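Local coordinates for protein NAD-dependent aldehyde dehydrogenase (Burkholderia multivorans, PDB 5UJU) that probably oxidises aldehydes to carboxylic acids with NAD+ as the electron acceptor, as many members of the aldehyde dehydrogenase family do, at residues R418-Q424 with R437-Q443. Sequence-based numbering, arbitrary orientation.
Sequences RVLLDSQ and RTPLVLQ
Leu420 and Leu421 both give their backbone N-H to Val441 O, at 2.7 Å from Leu420 N and 3.1 Å from Leu421 N, forming a classic beta bulge in an antiparallel pair. Val441 N answers with a nearly straight bond (173° at the hydrogen) to Leu421 O. On the Arg418 side of the bulge, Gln443 N bonds to Arg418 O, and the extended Gln443 side chain lies alongside that of Arg418. At the bulge Leu420 turns its side chain toward the partner segment, and its CD1 rests 3.7 Å from Gln443 CB. On the face carrying Val419, that valine spreads its two methyls: CG1, anti to the backbone N (chi1 -180°), meets Leu440 CD1, while CG2 packs 3.6 Å from Leu442 CD2. Past Leu421, a backbone bond from Thr438 N to Gln424 O is joined by side chains. Thr438 OG1 accepts from Gln424 N at 2.6 Å and donates to a water, which in turn donates to Asp422 O and Pro439 O; Ser423 OG donates to Thr438 O at 2.7 Å. Farther out, Arg414 salt-bridges Asp422 OD1, helix 404-414 packs on Ser423 and Leu440, and Leu421 packs against helix 373-388. Strand 418-421 is the antiparallel edge of a mixed sheet, probably that of the catalytic domain. Two hydroxyls and one water thus help hold the loop segments together beside the strand pair, satisfying buried Ser423 and Thr438 hydroxyls.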
loop_
_atom_site.group_PDB
_atom_site.type_symbol
_atom_site.label_atom_id
_atom_site.label_comp_id
_atom_site.label_asym_id
_atom_site.label_seq_id
_atom_site.Cartn_x
_atom_site.Cartn_y
_atom_site.Cartn_z
ATOM N N ARG A 418 31.044 -3.323 31.486
ATOM C CA ARG A 418 32.440 -2.929 31.629
ATOM C C ARG A 418 32.776 -1.954 30.512
ATOM O O ARG A 418 32.529 -2.241 29.334
ATOM C CB ARG A 418 33.393 -4.129 31.566
ATOM C CG ARG A 418 34.877 -3.710 31.545
ATOM C CD ARG A 418 35.839 -4.886 31.392
ATOM N NE ARG A 418 35.766 -5.783 32.530
ATOM C CZ ARG A 418 36.570 -5.726 33.590
ATOM N NH1 ARG A 418 37.525 -4.813 33.670
ATOM N NH2 ARG A 418 36.408 -6.588 34.569
ATOM N N VAL A 419 33.328 -0.802 30.882
ATOM C CA VAL A 419 33.657 0.215 29.895
ATOM C C VAL A 419 34.954 -0.184 29.206
ATOM O O VAL A 419 35.987 -0.362 29.859
ATOM C CB VAL A 419 33.770 1.600 30.539
ATOM C CG1 VAL A 419 34.112 2.631 29.471
ATOM C CG2 VAL A 419 32.465 1.958 31.236
ATOM N N LEU A 420 34.902 -0.319 27.881
ATOM C CA LEU A 420 36.103 -0.554 27.091
ATOM C C LEU A 420 36.744 0.756 26.647
ATOM O O LEU A 420 37.972 0.854 26.561
ATOM C CB LEU A 420 35.769 -1.435 25.885
ATOM C CG LEU A 420 35.374 -2.868 26.256
ATOM C CD1 LEU A 420 34.767 -3.586 25.076
ATOM C CD2 LEU A 420 36.574 -3.621 26.784
ATOM N N LEU A 421 35.928 1.758 26.331
ATOM C CA LEU A 421 36.434 3.069 25.952
ATOM C C LEU A 421 35.450 4.080 26.498
ATOM O O LEU A 421 34.265 4.024 26.161
ATOM C CB LEU A 421 36.572 3.211 24.433
ATOM C CG LEU A 421 36.802 4.635 23.912
ATOM C CD1 LEU A 421 38.113 5.174 24.455
ATOM C CD2 LEU A 421 36.827 4.629 22.403
ATOM N N ASP A 422 35.925 4.968 27.365
ATOM C CA ASP A 422 35.031 5.935 27.973
ATOM C C ASP A 422 34.804 7.090 27.013
ATOM O O ASP A 422 35.679 7.445 26.221
ATOM C CB ASP A 422 35.577 6.443 29.310
ATOM C CG ASP A 422 34.505 7.140 30.143
ATOM O OD1 ASP A 422 33.315 7.026 29.784
ATOM O OD2 ASP A 422 34.834 7.772 31.170
ATOM N N SER A 423 33.605 7.659 27.092
ATOM C CA SER A 423 33.234 8.852 26.350
ATOM C C SER A 423 33.819 10.088 27.021
ATOM O O SER A 423 33.679 10.263 28.235
ATOM C CB SER A 423 31.712 8.955 26.283
ATOM O OG SER A 423 31.316 10.202 25.758
ATOM N N GLN A 424 34.435 10.968 26.229
ATOM C CA GLN A 424 35.040 12.193 26.734
ATOM C C GLN A 424 34.358 13.414 26.130
ATOM O O GLN A 424 33.725 13.332 25.079
ATOM C CB GLN A 424 36.541 12.258 26.400
ATOM C CG GLN A 424 37.332 10.996 26.713
ATOM C CD GLN A 424 37.355 10.673 28.183
ATOM O OE1 GLN A 424 36.896 11.458 29.016
ATOM N NE2 GLN A 424 37.902 9.505 28.521
ATOM N N ARG A 437 30.967 14.976 22.152
ATOM C CA ARG A 437 31.247 13.827 23.006
ATOM C C ARG A 437 31.740 12.656 22.165
ATOM O O ARG A 437 31.168 12.366 21.111
ATOM C CB ARG A 437 29.988 13.363 23.758
ATOM C CG ARG A 437 29.296 14.392 24.603
ATOM C CD ARG A 437 30.152 14.773 25.783
ATOM N NE ARG A 437 29.389 15.469 26.821
ATOM C CZ ARG A 437 29.273 16.787 26.900
ATOM N NH1 ARG A 437 29.863 17.556 25.993
ATOM N NH2 ARG A 437 28.568 17.335 27.884
ATOM N N THR A 438 32.775 11.960 22.651
ATOM C CA THR A 438 33.343 10.814 21.940
ATOM C C THR A 438 32.549 9.548 22.254
ATOM O O THR A 438 31.795 9.513 23.228
ATOM C CB THR A 438 34.819 10.628 22.314
ATOM O OG1 THR A 438 34.956 10.367 23.720
ATOM C CG2 THR A 438 35.606 11.878 21.953
ATOM N N PRO A 439 32.697 8.489 21.450
ATOM C CA PRO A 439 31.867 7.298 21.666
ATOM C C PRO A 439 32.195 6.550 22.953
ATOM O O PRO A 439 33.342 6.490 23.414
ATOM C CB PRO A 439 32.169 6.427 20.441
ATOM C CG PRO A 439 32.648 7.391 19.393
ATOM C CD PRO A 439 33.411 8.423 20.157
ATOM N N LEU A 440 31.145 5.970 23.527
ATOM C CA LEU A 440 31.240 5.055 24.654
ATOM C C LEU A 440 31.134 3.628 24.133
ATOM O O LEU A 440 30.170 3.290 23.434
ATOM C CB LEU A 440 30.128 5.328 25.668
ATOM C CG LEU A 440 29.999 4.332 26.829
ATOM C CD1 LEU A 440 31.195 4.433 27.784
ATOM C CD2 LEU A 440 28.711 4.588 27.555
ATOM N N VAL A 441 32.119 2.794 24.465
ATOM C CA VAL A 441 32.134 1.402 24.036
ATOM C C VAL A 441 32.180 0.522 25.272
ATOM O O VAL A 441 33.065 0.681 26.122
ATOM C CB VAL A 441 33.311 1.083 23.098
ATOM C CG1 VAL A 441 33.212 -0.373 22.649
ATOM C CG2 VAL A 441 33.295 2.005 21.865
ATOM N N LEU A 442 31.226 -0.394 25.371
ATOM C CA LEU A 442 31.064 -1.232 26.545
ATOM C C LEU A 442 31.205 -2.700 26.175
ATOM O O LEU A 442 30.992 -3.105 25.031
ATOM C CB LEU A 442 29.700 -1.001 27.201
ATOM C CG LEU A 442 29.432 0.455 27.582
ATOM C CD1 LEU A 442 27.959 0.782 27.475
ATOM C CD2 LEU A 442 29.931 0.730 28.977
ATOM N N GLN A 443 31.570 -3.500 27.167
ATOM C CA GLN A 443 31.602 -4.942 27.004
ATOM C C GLN A 443 30.407 -5.538 27.734
ATOM O O GLN A 443 30.160 -5.203 28.900
ATOM C CB GLN A 443 32.904 -5.537 27.554
ATOM C CG GLN A 443 32.951 -7.055 27.463
ATOM C CD GLN A 443 34.274 -7.652 27.954
ATOM O OE1 GLN A 443 35.327 -7.019 27.897
ATOM N NE2 GLN A 443 34.208 -8.875 28.440
HETATM O O HOH W 1 35.643 7.715 23.520
#